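Local coordinates for alkaline phosphatase (Antarctic bacterium, PDB 2W5V), which probably hydrolyses phosphate monoesters as a zinc- and magnesium-dependent alkaline phosphatase, passing through a phosphoserine intermediate, at residues B[35-40]-B[295-300]; B[76-81]-B[96-101]; B[112-117]-B[362-367]; B[300-305]-B[335-340]. The protein carries 1 engineered substitution. All coordinates share one frame; numbering follows the deposited sequence.

Contact 1: B[35-40]-B[295-300]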
loop_
_atom_site.group_PDB
_atom_site.type_symbol
_atom_site.label_atom_id
_atom_site.label_comp_id
_atom_site.label_asym_id
_atom_site.label_seq_id
_atom_site.Cartn_x
_atom_site.Cartn_y
_atom_site.Cartn_z
ATOM N N LYS B 35 -7.506 26.404 1.038
ATOM C CA LYS B 35 -8.323 27.159 1.982
ATOM C C LYS B 35 -9.029 26.211 2.945
ATOM O O LYS B 35 -9.111 26.468 4.149
ATOM C CB LYS B 35 -9.351 27.992 1.222
ATOM C CG LYS B 35 -10.419 28.650 2.098
ATOM C CD LYS B 35 -11.368 29.494 1.243
ATOM C CE LYS B 35 -12.382 30.241 2.092
ATOM N NZ LYS B 35 -13.137 31.256 1.304
ATOM N N ASN B 36 -9.525 25.105 2.399
ATOM C CA ASN B 36 -10.267 24.104 3.156
ATOM C C ASN B 36 -9.538 22.768 3.198
ATOM O O ASN B 36 -8.756 22.448 2.304
ATOM C CB ASN B 36 -11.635 23.875 2.513
ATOM C CG ASN B 36 -12.367 25.165 2.216
ATOM O OD1 ASN B 36 -12.616 25.964 3.112
ATOM N ND2 ASN B 36 -12.734 25.365 0.953
ATOM N N VAL B 37 -9.827 21.975 4.223
ATOM C CA VAL B 37 -9.260 20.641 4.343
ATOM C C VAL B 37 -10.353 19.650 4.746
ATOM O O VAL B 37 -11.130 19.908 5.666
ATOM C CB VAL B 37 -8.160 20.598 5.407
ATOM C CG1 VAL B 37 -7.616 19.181 5.535
ATOM C CG2 VAL B 37 -7.044 21.565 5.060
ATOM N N ILE B 38 -10.433 18.537 4.029
ATOM C CA ILE B 38 -11.303 17.438 4.416
ATOM C C ILE B 38 -10.429 16.214 4.662
ATOM O O ILE B 38 -9.704 15.775 3.773
ATOM C CB ILE B 38 -12.328 17.121 3.322
ATOM C CG1 ILE B 38 -13.200 18.353 3.032
ATOM C CG2 ILE B 38 -13.174 15.924 3.735
ATOM C CD1 ILE B 38 -14.007 18.243 1.747
ATOM N N LEU B 39 -10.471 15.687 5.879
ATOM C CA LEU B 39 -9.690 14.512 6.231
ATOM C C LEU B 39 -10.619 13.317 6.441
ATOM O O LEU B 39 -11.433 13.310 7.361
ATOM C CB LEU B 39 -8.884 14.791 7.500
ATOM C CG LEU B 39 -8.172 13.577 8.078
ATOM C CD1 LEU B 39 -7.175 13.006 7.067
ATOM C CD2 LEU B 39 -7.483 13.960 9.373
ATOM N N LEU B 40 -10.529 12.322 5.567
ATOM C CA LEU B 40 -11.403 11.156 5.668
ATOM C C LEU B 40 -10.586 9.989 6.182
ATOM O O LEU B 40 -9.515 9.681 5.657
ATOM C CB LEU B 40 -12.010 10.808 4.307
ATOM C CG LEU B 40 -12.737 11.958 3.610
ATOM C CD1 LEU B 40 -13.062 11.613 2.185
ATOM C CD2 LEU B 40 -13.991 12.299 4.365
ATOM N N LEU B 295 -8.323 20.800 -0.056
ATOM C CA LEU B 295 -7.439 19.646 0.022
ATOM C C LEU B 295 -8.189 18.476 0.645
ATOM O O LEU B 295 -8.754 18.595 1.729
ATOM C CB LEU B 295 -6.211 19.985 0.867
ATOM C CG LEU B 295 -5.351 18.807 1.322
ATOM C CD1 LEU B 295 -4.557 18.224 0.144
ATOM C CD2 LEU B 295 -4.422 19.222 2.458
ATOM N N VAL B 296 -8.203 17.350 -0.048
ATOM C CA VAL B 296 -8.831 16.148 0.477
ATOM C C VAL B 296 -7.759 15.118 0.783
ATOM O O VAL B 296 -6.974 14.752 -0.092
ATOM C CB VAL B 296 -9.811 15.542 -0.532
ATOM C CG1 VAL B 296 -10.422 14.274 0.033
ATOM C CG2 VAL B 296 -10.897 16.553 -0.913
ATOM N N ILE B 297 -7.732 14.659 2.030
ATOM C CA ILE B 297 -6.785 13.646 2.468
ATOM C C ILE B 297 -7.551 12.415 2.922
ATOM O O ILE B 297 -8.500 12.520 3.698
ATOM C CB ILE B 297 -5.940 14.135 3.658
ATOM C CG1 ILE B 297 -5.183 15.415 3.288
ATOM C CG2 ILE B 297 -4.978 13.038 4.109
ATOM C CD1 ILE B 297 -4.831 16.263 4.498
ATOM N N VAL B 298 -7.139 11.255 2.430
ATOM C CA VAL B 298 -7.762 9.986 2.809
ATOM C C VAL B 298 -6.700 9.051 3.365
ATOM O O VAL B 298 -5.672 8.805 2.717
ATOM C CB VAL B 298 -8.416 9.279 1.603
ATOM C CG1 VAL B 298 -8.950 7.917 2.028
ATOM C CG2 VAL B 298 -9.541 10.134 0.998
ATOM N N THR B 299 -6.934 8.518 4.557
ATOM C CA THR B 299 -5.994 7.551 5.114
ATOM C C THR B 299 -6.706 6.676 6.132
ATOM O O THR B 299 -7.912 6.809 6.319
ATOM C CB THR B 299 -4.763 8.242 5.752
ATOM O OG1 THR B 299 -3.730 7.272 5.974
ATOM C CG2 THR B 299 -5.123 8.902 7.077
ATOM N N SER B 300 -5.960 5.800 6.794
ATOM C CA SER B 300 -6.510 4.952 7.855
ATOM C C SER B 300 -5.624 5.080 9.086
ATOM O O SER B 300 -4.492 5.556 8.999
ATOM C CB SER B 300 -6.538 3.482 7.421
ATOM O OG SER B 300 -7.052 3.343 6.102
#
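I38 and L40 of strand 36-40 lie beside V296 and V298 of strand 295-299, the two chains running parallel at 13° with axes 4.8 Å apart. Five backbone bonds join them, from L295 N to N36 O (2.9 Å) through to T299 N to L40 O (3.0 Å), and I38 and L40 both donate and accept. Facing CA-H groups add weaker contacts to four of these carbonyls. Side chains alternate. On one face V37, L39, L295 and I297 meet: L39 has CG anti to the backbone N (chi1 172°), which leans CD1 over I297, 3.7 Å from its CG2, while I297 CD1 extends back to V37 CG1 at 4.2 Å. On the other face, L40 CD1 touches V298 CG2 at 4.0 Å and also approaches V296 CG1; helix 267-291 packs here, with F277 against L40 and V298. Beta-branched valine and isoleucine suit extended backbone, and the leucines reach across to the neighbouring strand. N36 OD1 accepts from F249 N, and ND2 bonds T294 OG1. Adjacent parallel strands between helices, with T299 just ahead of zinc ligand D301, are typical of the alpha/beta core of the alkaline phosphatase fold, whose metal ligands gather where strands end.

Contact 2: B[76-81]-B[96-101]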
loop_
_atom_site.group_PDB
_atom_site.type_symbol
_atom_site.label_atom_id
_atom_site.label_comp_id
_atom_site.label_asym_id
_atom_site.label_seq_id
_atom_site.Cartn_x
_atom_site.Cartn_y
_atom_site.Cartn_z
ATOM N N SER B 76 2.497 3.374 17.969
ATOM C CA SER B 76 2.290 4.386 19.005
ATOM C C SER B 76 3.601 4.656 19.734
ATOM O O SER B 76 4.655 4.146 19.341
ATOM C CB SER B 76 1.226 3.918 19.998
ATOM O OG SER B 76 1.779 2.979 20.909
ATOM N N SER B 77 3.552 5.451 20.797
ATOM C CA SER B 77 4.778 5.736 21.541
ATOM C C SER B 77 5.194 4.550 22.412
ATOM O O SER B 77 6.334 4.475 22.845
ATOM C CB SER B 77 4.614 6.990 22.406
ATOM O OG SER B 77 3.639 6.759 23.403
ATOM N N ARG B 78 4.278 3.622 22.677
ATOM C CA ARG B 78 4.606 2.499 23.561
ATOM C C ARG B 78 4.390 1.116 22.936
ATOM O O ARG B 78 4.836 0.111 23.489
ATOM C CB ARG B 78 3.809 2.586 24.858
ATOM C CG ARG B 78 4.057 3.859 25.641
ATOM C CD ARG B 78 3.261 3.857 26.943
ATOM N NE ARG B 78 3.507 5.083 27.704
ATOM C CZ ARG B 78 2.815 5.457 28.777
ATOM N NH1 ARG B 78 1.820 4.703 29.226
ATOM N NH2 ARG B 78 3.116 6.589 29.396
ATOM N N GLU B 79 3.704 1.064 21.798
ATOM C CA GLU B 79 3.284 -0.215 21.237
ATOM C C GLU B 79 3.542 -0.298 19.731
ATOM O O GLU B 79 3.235 0.640 18.998
ATOM C CB GLU B 79 1.792 -0.428 21.511
ATOM C CG GLU B 79 1.430 -0.621 22.996
ATOM C CD GLU B 79 0.837 0.623 23.667
ATOM O OE1 GLU B 79 0.800 1.714 23.040
ATOM O OE2 GLU B 79 0.398 0.508 24.838
ATOM N N ASP B 80 4.089 -1.422 19.265
ATOM C CA ASP B 80 4.276 -1.619 17.826
ATOM C C ASP B 80 2.947 -1.594 17.081
ATOM O O ASP B 80 2.866 -1.098 15.963
ATOM C CB ASP B 80 4.991 -2.942 17.524
ATOM C CG ASP B 80 6.495 -2.870 17.759
ATOM O OD1 ASP B 80 7.064 -1.758 17.720
ATOM O OD2 ASP B 80 7.113 -3.936 17.973
ATOM N N VAL B 81 1.907 -2.154 17.690
ATOM C CA VAL B 81 0.599 -2.176 17.050
ATOM C C VAL B 81 -0.286 -1.131 17.699
ATOM O O VAL B 81 -0.614 -1.239 18.881
ATOM C CB VAL B 81 -0.091 -3.555 17.180
ATOM C CG1 VAL B 81 -1.499 -3.498 16.582
ATOM C CG2 VAL B 81 0.734 -4.643 16.487
ATOM N N LYS B 96 3.220 11.203 18.762
ATOM C CA LYS B 96 3.086 9.796 19.109
ATOM C C LYS B 96 2.687 9.730 20.579
ATOM O O LYS B 96 3.284 10.401 21.422
ATOM C CB LYS B 96 4.421 9.071 18.937
ATOM C CG LYS B 96 4.936 9.005 17.508
ATOM C CD LYS B 96 4.264 7.874 16.731
ATOM C CE LYS B 96 5.068 7.505 15.490
ATOM N NZ LYS B 96 4.287 6.588 14.584
ATOM N N THR B 97 1.691 8.914 20.890
ATOM C CA THR B 97 1.227 8.785 22.267
ATOM C C THR B 97 0.838 7.337 22.543
ATOM O O THR B 97 0.944 6.492 21.647
ATOM C CB THR B 97 0.069 9.769 22.561
ATOM O OG1 THR B 97 -0.237 9.747 23.962
ATOM C CG2 THR B 97 -1.181 9.427 21.745
ATOM N N TYR B 98 0.412 7.047 23.773
ATOM C CA TYR B 98 0.166 5.674 24.212
ATOM C C TYR B 98 -1.202 5.164 23.752
ATOM O O TYR B 98 -2.142 5.946 23.646
ATOM C CB TYR B 98 0.325 5.550 25.743
ATOM C CG TYR B 98 -0.622 6.418 26.586
ATOM C CD1 TYR B 98 -1.905 5.979 26.892
ATOM C CD2 TYR B 98 -0.220 7.653 27.084
ATOM C CE1 TYR B 98 -2.768 6.744 27.648
ATOM C CE2 TYR B 98 -1.083 8.432 27.853
ATOM C CZ TYR B 98 -2.357 7.968 28.132
ATOM O OH TYR B 98 -3.235 8.719 28.895
ATOM N N ASN B 99 -1.316 3.869 23.452
ATOM C CA ASN B 99 -2.629 3.316 23.102
ATOM C C ASN B 99 -3.650 3.678 24.174
ATOM O O ASN B 99 -3.377 3.525 25.368
ATOM C CB ASN B 99 -2.593 1.791 22.909
ATOM C CG ASN B 99 -1.920 1.379 21.597
ATOM O OD1 ASN B 99 -1.511 2.230 20.801
ATOM N ND2 ASN B 99 -1.813 0.067 21.367
ATOM N N ALA B 100 -4.809 4.152 23.722
ATOM C CA ALA B 100 -5.928 4.578 24.568
ATOM C C ALA B 100 -5.947 6.083 24.847
ATOM O O ALA B 100 -6.950 6.616 25.313
ATOM C CB ALA B 100 -5.994 3.778 25.878
ATOM N N ALA B 101 -4.850 6.777 24.563
ATOM C CA ALA B 101 -4.811 8.224 24.791
ATOM C C ALA B 101 -5.758 8.959 23.848
ATOM O O ALA B 101 -5.855 8.613 22.674
ATOM C CB ALA B 101 -3.387 8.758 24.626
HETATM O O HOH W 1 -1.038 2.115 26.395
#
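Two loops flanking helix 86-93 meet here, and the first is shaped by an ST turn and ST motif at S76. S76 OG accepts from R78 N and, at 2.9 Å, from E79 N, while it donates to E79 OE1 at 2.7 Å. The small hydroxyl thus folds the loop and fixes the carboxylate as well. E79 OE1 takes this proton on its anti lone pair and receives N99 N on the syn side at 3.0 Å, 24° out of the carboxylate plane. A bend at chi2 (102°) lays the carboxylate over the N99 amide, with the planes 15° apart. Water 1 donates both to E79 OE2 and to N99 O. An alanine in place of E79 would probably leave N99 N and the S76 hydroxyl without their shared acceptor, break the water link to N99 O and strip the N99 amide of the flat group stacked on it. Asparagine suits its place because its two ends differ: ND2 gives a straight bond, in the amide plane, to V81 O at 3.1 Å, whereas OD1 accepts from S86 OG and D83 N. Y325 of the second subunit packs on E79, V81 and N99. S77 N bonds T97 O at 2.9 Å. R78 runs alongside Y98, its CD 3.6 Å from Y98 CB, and its NE forms a salt bridge to D106. A type II turn from Y98 to A101 follows. The loops come after strand 68-73 and before helix 114-120, bracketing helix 86-93, whose S86 touches S76 and T97.

Contact 3: B[112-117]-B[362-367]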
loop_
_atom_site.group_PDB
_atom_site.type_symbol
_atom_site.label_atom_id
_atom_site.label_comp_id
_atom_site.label_asym_id
_atom_site.label_seq_id
_atom_site.Cartn_x
_atom_site.Cartn_y
_atom_site.Cartn_z
ATOM N N LYS B 112 -2.407 20.607 22.083
ATOM C CA LYS B 112 -3.264 21.376 21.181
ATOM C C LYS B 112 -3.554 20.618 19.884
ATOM O O LYS B 112 -2.635 20.150 19.219
ATOM C CB LYS B 112 -2.600 22.708 20.850
ATOM C CG LYS B 112 -3.475 23.684 20.080
ATOM C CD LYS B 112 -2.743 25.010 19.951
ATOM C CE LYS B 112 -3.601 26.095 19.321
ATOM N NZ LYS B 112 -2.807 27.354 19.159
ATOM N N SER B 113 -4.832 20.526 19.525
ATOM C CA SER B 113 -5.262 19.771 18.343
ATOM C C SER B 113 -5.445 20.648 17.106
ATOM O O SER B 113 -5.486 21.878 17.196
ATOM C CB SER B 113 -6.582 19.059 18.635
ATOM O OG SER B 113 -7.671 19.951 18.461
ATOM N N ILE B 114 -5.584 20.003 15.951
ATOM C CA ILE B 114 -5.784 20.721 14.697
ATOM C C ILE B 114 -7.129 21.461 14.698
ATOM O O ILE B 114 -7.261 22.528 14.097
ATOM C CB ILE B 114 -5.679 19.768 13.476
ATOM C CG1 ILE B 114 -5.546 20.568 12.171
ATOM C CG2 ILE B 114 -6.864 18.841 13.445
ATOM C CD1 ILE B 114 -4.287 21.427 12.097
ATOM N N VAL B 115 -8.125 20.901 15.376
ATOM C CA VAL B 115 -9.409 21.588 15.519
ATOM C C VAL B 115 -9.272 22.870 16.356
ATOM O O VAL B 115 -9.885 23.893 16.041
ATOM C CB VAL B 115 -10.487 20.653 16.120
ATOM C CG1 VAL B 115 -11.723 21.432 16.552
ATOM C CG2 VAL B 115 -10.864 19.565 15.113
ATOM N N GLU B 116 -8.480 22.815 17.427
ATOM C CA GLU B 116 -8.261 24.002 18.256
ATOM C C GLU B 116 -7.459 25.073 17.508
ATOM O O GLU B 116 -7.719 26.269 17.642
ATOM C CB GLU B 116 -7.586 23.616 19.581
ATOM C CG GLU B 116 -8.519 22.813 20.486
ATOM C CD GLU B 116 -7.812 22.069 21.622
ATOM O OE1 GLU B 116 -6.603 21.764 21.512
ATOM O OE2 GLU B 116 -8.489 21.766 22.627
ATOM N N ILE B 117 -6.487 24.640 16.712
ATOM C CA ILE B 117 -5.754 25.551 15.831
ATOM C C ILE B 117 -6.682 26.151 14.772
ATOM O O ILE B 117 -6.652 27.355 14.508
ATOM C CB ILE B 117 -4.570 24.816 15.153
ATOM C CG1 ILE B 117 -3.466 24.564 16.190
ATOM C CG2 ILE B 117 -4.048 25.611 13.951
ATOM C CD1 ILE B 117 -2.421 23.570 15.745
ATOM N N GLU B 362 2.989 12.836 11.388
ATOM C CA GLU B 362 3.367 13.901 10.455
ATOM C C GLU B 362 2.185 14.382 9.622
ATOM O O GLU B 362 2.247 15.446 9.013
ATOM C CB GLU B 362 4.529 13.473 9.549
ATOM C CG GLU B 362 5.830 13.220 10.301
ATOM C CD GLU B 362 6.396 14.476 10.947
ATOM O OE1 GLU B 362 6.008 15.588 10.535
ATOM O OE2 GLU B 362 7.235 14.349 11.865
ATOM N N ILE B 363 1.116 13.594 9.572
ATOM C CA ILE B 363 -0.108 14.045 8.910
ATOM C C ILE B 363 -0.513 15.405 9.477
ATOM O O ILE B 363 -0.860 16.321 8.726
ATOM C CB ILE B 363 -1.277 13.066 9.115
ATOM C CG1 ILE B 363 -1.097 11.805 8.251
ATOM C CG2 ILE B 363 -2.607 13.751 8.800
ATOM C CD1 ILE B 363 -1.249 12.038 6.755
ATOM N N PHE B 364 -0.455 15.530 10.803
ATOM C CA PHE B 364 -0.807 16.783 11.486
ATOM C C PHE B 364 0.100 17.915 11.026
ATOM O O PHE B 364 -0.368 18.989 10.656
ATOM C CB PHE B 364 -0.688 16.619 13.006
ATOM C CG PHE B 364 -0.756 17.920 13.779
ATOM C CD1 PHE B 364 -1.953 18.352 14.335
ATOM C CD2 PHE B 364 0.381 18.701 13.961
ATOM C CE1 PHE B 364 -2.024 19.540 15.057
ATOM C CE2 PHE B 364 0.319 19.899 14.682
ATOM C CZ PHE B 364 -0.888 20.315 15.228
ATOM N N HIS B 365 1.403 17.665 11.056
ATOM C CA HIS B 365 2.370 18.704 10.734
ATOM C C HIS B 365 2.295 19.114 9.273
ATOM O O HIS B 365 2.516 20.274 8.933
ATOM C CB HIS B 365 3.765 18.254 11.150
ATOM C CG HIS B 365 3.889 18.057 12.630
ATOM N ND1 HIS B 365 3.967 19.115 13.513
ATOM C CD2 HIS B 365 3.897 16.935 13.388
ATOM C CE1 HIS B 365 4.039 18.650 14.747
ATOM N NE2 HIS B 365 3.996 17.328 14.700
ATOM N N LYS B 366 1.954 18.160 8.414
ATOM C CA LYS B 366 1.781 18.450 7.000
ATOM C C LYS B 366 0.527 19.282 6.729
ATOM O O LYS B 366 0.554 20.172 5.887
ATOM C CB LYS B 366 1.773 17.153 6.178
ATOM C CG LYS B 366 3.128 16.424 6.192
ATOM C CD LYS B 366 3.023 15.081 5.459
ATOM C CE LYS B 366 4.390 14.408 5.338
ATOM N NZ LYS B 366 5.280 15.150 4.397
ATOM N N ILE B 367 -0.572 18.998 7.428
ATOM C CA ILE B 367 -1.778 19.818 7.264
ATOM C C ILE B 367 -1.489 21.244 7.720
ATOM O O ILE B 367 -1.833 22.209 7.047
ATOM C CB ILE B 367 -2.971 19.272 8.048
ATOM C CG1 ILE B 367 -3.480 17.977 7.412
ATOM C CG2 ILE B 367 -4.091 20.304 8.093
ATOM C CD1 ILE B 367 -4.465 17.211 8.304
#
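The ring of F364 points one edge at the start of helix 114-117: I114 N lies in its plane, 3.7 Å from CE1, and S113 C is also near that edge. I117 CD1 reaches the ring obliquely, tip to tip, at 3.6 Å from CZ. Within its own helix F364 turns CD2 to the centre of one face of the H365 imidazole, 3.6 Å above it. F364 has CG anti to the backbone N (chi1 168°), and this carries the ring toward helix 114-117. I114 slides past it in the opposite direction, CB 4.0 Å from CE1, and sends CD1 on to I367 CG2 at 4.2 Å, the two isoleucines crossing at about a right angle. A flat ring can set its edge against the backbone at S113 and I114 while the branched isoleucines pack round it; W373 and F250 also touch I114. That first turn of the helix is closed by a capping box: S113 OG accepts from E116 N at 3.2 Å, and E116 OE1 accepts from S113 N at 2.9 Å. E116 OE2 is taken by H144 NE2. The arrangement is an apolar helix-to-helix contact, joining the capped start of helix 114-120 to the C-terminal helix 362-371 beside the large sheet of this alpha/beta fold.

Contact 4: B[300-305]-B[335-340]. With ZN (zinc ion), chain H; ZN (zinc ion), chain G.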
loop_
_atom_site.group_PDB
_atom_site.type_symbol
_atom_site.label_atom_id
_atom_site.label_comp_id
_atom_site.label_asym_id
_atom_site.label_seq_id
_atom_site.Cartn_x
_atom_site.Cartn_y
_atom_site.Cartn_z
ATOM N N SER B 300 -5.960 5.800 6.794
ATOM C CA SER B 300 -6.510 4.952 7.855
ATOM C C SER B 300 -5.624 5.080 9.086
ATOM O O SER B 300 -4.492 5.556 8.999
ATOM C CB SER B 300 -6.538 3.482 7.421
ATOM O OG SER B 300 -7.052 3.343 6.102
ATOM N N ASP B 301 -6.117 4.622 10.228
ATOM C CA ASP B 301 -5.327 4.692 11.451
ATOM C C ASP B 301 -4.424 3.469 11.611
ATOM O O ASP B 301 -3.376 3.557 12.234
ATOM C CB ASP B 301 -6.225 4.931 12.688
ATOM C CG ASP B 301 -7.314 3.872 12.858
ATOM O OD1 ASP B 301 -7.625 3.164 11.873
ATOM O OD2 ASP B 301 -7.860 3.754 13.989
ATOM N N HIS B 302 -4.833 2.345 11.013
ATOM C CA HIS B 302 -4.118 1.068 11.071
ATOM C C HIS B 302 -4.932 0.051 10.262
ATOM O O HIS B 302 -6.011 0.380 9.761
ATOM C CB HIS B 302 -4.029 0.583 12.512
ATOM C CG HIS B 302 -5.373 0.462 13.159
ATOM N ND1 HIS B 302 -6.201 -0.618 12.949
ATOM C CD2 HIS B 302 -6.059 1.324 13.942
ATOM C CE1 HIS B 302 -7.334 -0.431 13.606
ATOM N NE2 HIS B 302 -7.271 0.739 14.218
ATOM N N GLU B 303 -4.424 -1.176 10.138
ATOM C CA GLU B 303 -5.144 -2.254 9.457
ATOM C C GLU B 303 -5.761 -3.145 10.524
ATOM O O GLU B 303 -5.262 -3.182 11.657
ATOM C CB GLU B 303 -4.170 -3.094 8.610
ATOM C CG GLU B 303 -4.838 -4.118 7.686
ATOM C CD GLU B 303 -5.089 -5.512 8.306
ATOM O OE1 GLU B 303 -4.618 -5.811 9.434
ATOM O OE2 GLU B 303 -5.777 -6.319 7.636
ATOM N N THR B 304 -6.824 -3.877 10.197
ATOM C CA THR B 304 -7.300 -4.868 11.169
ATOM C C THR B 304 -7.752 -6.177 10.545
ATOM O O THR B 304 -8.384 -6.190 9.491
ATOM C CB THR B 304 -8.399 -4.343 12.120
ATOM O OG1 THR B 304 -9.686 -4.783 11.687
ATOM C CG2 THR B 304 -8.365 -2.859 12.223
ATOM N N GLY B 305 -7.390 -7.275 11.200
ATOM C CA GLY B 305 -7.854 -8.593 10.803
ATOM C C GLY B 305 -6.945 -9.370 9.864
ATOM O O GLY B 305 -7.129 -10.570 9.676
ATOM N N GLY B 335 -7.821 -11.438 14.968
ATOM C CA GLY B 335 -8.991 -10.707 15.409
ATOM C C GLY B 335 -8.669 -9.272 15.794
ATOM O O GLY B 335 -9.560 -8.514 16.175
ATOM N N GLY B 336 -7.395 -8.893 15.692
ATOM C CA GLY B 336 -6.961 -7.586 16.164
ATOM C C GLY B 336 -6.323 -6.720 15.093
ATOM O O GLY B 336 -6.374 -7.048 13.909
ATOM N N HIS B 337 -5.727 -5.609 15.513
ATOM C CA HIS B 337 -5.031 -4.711 14.591
ATOM C C HIS B 337 -3.709 -5.282 14.104
ATOM O O HIS B 337 -3.195 -6.242 14.671
ATOM C CB HIS B 337 -4.757 -3.367 15.262
ATOM C CG HIS B 337 -5.991 -2.678 15.743
ATOM N ND1 HIS B 337 -5.953 -1.516 16.482
ATOM C CD2 HIS B 337 -7.296 -2.997 15.603
ATOM C CE1 HIS B 337 -7.187 -1.139 16.768
ATOM N NE2 HIS B 337 -8.020 -2.020 16.241
ATOM N N SER B 338 -3.151 -4.673 13.054
ATOM C CA SER B 338 -1.829 -5.066 12.588
ATOM C C SER B 338 -1.007 -3.820 12.274
ATOM O O SER B 338 -1.565 -2.738 12.090
ATOM C CB SER B 338 -1.921 -5.980 11.364
ATOM O OG SER B 338 -2.188 -5.226 10.199
ATOM N N ALA B 339 0.313 -3.987 12.208
ATOM C CA ALA B 339 1.235 -2.864 12.128
ATOM C C ALA B 339 1.740 -2.542 10.714
ATOM O O ALA B 339 2.759 -1.865 10.569
ATOM C CB ALA B 339 2.421 -3.083 13.082
ATOM N N THR B 340 1.042 -2.993 9.675
ATOM C CA THR B 340 1.454 -2.626 8.309
ATOM C C THR B 340 1.433 -1.118 8.102
ATOM O O THR B 340 0.643 -0.405 8.721
ATOM C CB THR B 340 0.556 -3.265 7.226
ATOM O OG1 THR B 340 0.970 -2.797 5.928
ATOM C CG2 THR B 340 -0.895 -2.887 7.462
HETATM ZN ZN ZN H . -8.848 2.071 14.498
HETATM ZN ZN ZN G . -10.141 -1.927 16.290
HETATM O O HOH W 2 -1.157 -0.357 10.750
HETATM O O HOH W 3 -11.304 -1.381 18.524
#
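H302 and H337 stack face to face, ring centroids 3.5 Å apart and planes at 21°, and each gives its NE2 to a different zinc ion. H302 NE2 binds one zinc at 2.1 Å, joined by D301 OD2 and D43; H337 NE2 binds the other, with D259, H263 and water 3, and the phosphoserine at S84 binds both zincs. The remaining ring nitrogens are also satisfied: H302 ND1 donates to E303 O at 3.0 Å, and H337 ND1 is paired with T82 O. E303 O accepts twice, since S338 N comes to it at 2.9 Å from the opposite face of the carbonyl plane. Further along, G305 N donates to G336 O; the backbone of G305 (phi 94°) would jam a side chain against the preceding carbonyl, which calls for glycine. On the face opposite H337 and T304, S338 OG donates to E303 OE1 at 2.6 Å, on the anti side, while OE2 accepts from Q49 NE2. An alanine in place of E303 would probably leave the S338 hydroxyl and the Q49 amide without their acceptors. Water 2 donates to S338 O and T340 O. With both ND1 atoms tied to carbonyls, NE2 is left to each metal; the bonds fix the ring rotations, and the carbonyls of E303 and T82 probably act as a second shell that orients the two imidazoles toward zinc.

How the contacts relate
Contacts 1, 3 and 4 are buried and contact 2 only partly. Contacts 1 and 3 are mostly apolar in their side chains, but backbone bonds knit the strands of contact 1 whereas contact 3 rests on side-chain packing between helices. They touch through I297 CD1 and I367 CG1 (3.6 Å). Contact 4 shares S300 with contact 1, so the chain passes from a core strand straight into the zinc site, where polar and metal bonds replace hydrocarbon. Contact 2 is built from loops and held mainly by side-chain to backbone bonds. Its V81 CG1 packs on H337 CB at 3.5 Å, joining it to contact 4, and both of these touch the second subunit, unlike contacts 1 and 3.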